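Probable 3-hydroxybutyryl-CoA dehydrogenase (Escherichia coli, PDB 3MOG) catalyses the NAD-dependent oxidation of 3-hydroxyadipyl-CoA to 3-oxoadipyl-CoA, a step in the degradation of phenylacetate. Local coordinates at residues V342-D345 against V351-I354. Residues are numbered along the deposited sequence; the frame is centred on the assembly and turned at random.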
loop_
_atom_site.group_PDB
_atom_site.type_symbol
_atom_site.label_atom_id
_atom_site.label_comp_id
_atom_site.label_asym_id
_atom_site.label_seq_id
_atom_site.Cartn_x
_atom_site.Cartn_y
_atom_site.Cartn_z
ATOM N N VAL C 342 20.753 -28.101 -12.742
ATOM C CA VAL C 342 19.763 -27.554 -13.652
ATOM C C VAL C 342 18.395 -27.565 -12.942
ATOM O O VAL C 342 17.959 -28.595 -12.417
ATOM C CB VAL C 342 19.728 -28.317 -15.005
ATOM C CG1 VAL C 342 18.670 -27.722 -15.951
ATOM C CG2 VAL C 342 21.090 -28.286 -15.666
ATOM N N VAL C 343 17.744 -26.405 -12.895
ATOM C CA VAL C 343 16.392 -26.308 -12.350
ATOM C C VAL C 343 15.357 -26.489 -13.478
ATOM O O VAL C 343 15.473 -25.873 -14.528
ATOM C CB VAL C 343 16.189 -24.979 -11.570
ATOM C CG1 VAL C 343 14.720 -24.614 -11.453
ATOM C CG2 VAL C 343 16.812 -25.088 -10.176
ATOM N N ILE C 344 14.370 -27.355 -13.265
ATOM C CA ILE C 344 13.331 -27.586 -14.261
ATOM C C ILE C 344 11.943 -27.165 -13.752
ATOM O O ILE C 344 11.615 -27.294 -12.568
ATOM C CB ILE C 344 13.334 -29.062 -14.775
ATOM C CG1 ILE C 344 12.242 -29.305 -15.805
ATOM C CG2 ILE C 344 13.171 -30.060 -13.639
ATOM C CD1 ILE C 344 12.254 -30.706 -16.382
ATOM N N ASP C 345 11.149 -26.659 -14.683
ATOM C CA ASP C 345 9.814 -26.167 -14.452
ATOM C C ASP C 345 8.921 -26.941 -15.397
ATOM O O ASP C 345 8.870 -26.643 -16.596
ATOM C CB ASP C 345 9.799 -24.690 -14.837
ATOM C CG ASP C 345 8.497 -24.000 -14.534
ATOM O OD1 ASP C 345 8.159 -23.045 -15.271
ATOM O OD2 ASP C 345 7.828 -24.383 -13.556
ATOM N N VAL C 351 6.168 -29.069 -23.405
ATOM C CA VAL C 351 7.038 -27.918 -23.227
ATOM C C VAL C 351 7.490 -27.807 -21.778
ATOM O O VAL C 351 6.681 -27.847 -20.854
ATOM C CB VAL C 351 6.406 -26.634 -23.783
ATOM C CG1 VAL C 351 7.091 -25.395 -23.236
ATOM C CG2 VAL C 351 6.485 -26.660 -25.308
ATOM N N VAL C 352 8.805 -27.705 -21.610
ATOM C CA VAL C 352 9.468 -27.703 -20.317
ATOM C C VAL C 352 10.455 -26.515 -20.304
ATOM O O VAL C 352 11.186 -26.314 -21.285
ATOM C CB VAL C 352 10.206 -29.057 -20.161
ATOM C CG1 VAL C 352 11.459 -28.942 -19.340
ATOM C CG2 VAL C 352 9.285 -30.119 -19.600
ATOM N N THR C 353 10.474 -25.706 -19.236
ATOM C CA THR C 353 11.556 -24.713 -19.114
ATOM C C THR C 353 12.633 -25.125 -18.110
ATOM O O THR C 353 12.365 -25.851 -17.151
ATOM C CB THR C 353 11.101 -23.216 -18.922
ATOM O OG1 THR C 353 10.617 -22.989 -17.596
ATOM C CG2 THR C 353 10.049 -22.815 -19.926
ATOM N N ILE C 354 13.866 -24.688 -18.369
ATOM C CA ILE C 354 15.013 -25.040 -17.527
ATOM C C ILE C 354 15.918 -23.833 -17.317
ATOM O O ILE C 354 15.880 -22.879 -18.087
ATOM C CB ILE C 354 15.881 -26.219 -18.113
ATOM C CG1 ILE C 354 16.677 -25.767 -19.346
ATOM C CG2 ILE C 354 15.028 -27.467 -18.414
ATOM C CD1 ILE C 354 17.934 -26.567 -19.589
#
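I344 lays the end of its side chain across V352, CD1 coming within 3.5 Å of V352 CG1 while CG1 rests against the same methyl. This reach follows from an extended chain: CG1 stands anti to the backbone N (chi1 179°) and CD1 continues straight on (chi2 177°). Two residues earlier on the same strand, V342 CG1 lies 3.8 Å from I354 CB and also meets I354 CD1. A looser contact, I344 CG1 to I354 CG2 at 4.2 Å, joins the two pairs into one apolar patch. Helix 362-373 packs on V342, I344 and I354, with A368 against V342, L372 against I344, and I369 and L372 against I354.

On the face of D345 and T353 the character changes. The two side chains run side by side in the same direction, T353 OG1 lying 3.3 Å from D345 CB. The D345 carboxylate is bound by backbone amides outside the hairpin, OD1 accepting from L389 and I390 and OD2 from W391; this buried acid thereby ties the sheet to the start of helix 390-406, where the positive end of the helix dipole would probably favour its negative charge.

D345 and T353 form an antiparallel hydrogen-bonded pair, with D345 N to T353 O at 2.9 Å and T353 N to D345 O at 3.2 Å. Next to it, I344 and I354 make a non-hydrogen-bonded pair, where I354 CA approaches V343 O to 3.1 Å in a CA-H...O contact. The two segments, their N-to-C directions 146° apart, belong to a beta hairpin flanked by strand 320-324 beside 341-345 and edge strand 378-381 beside 351-356 in the mixed sheet of the reduced Rossmann-fold domain.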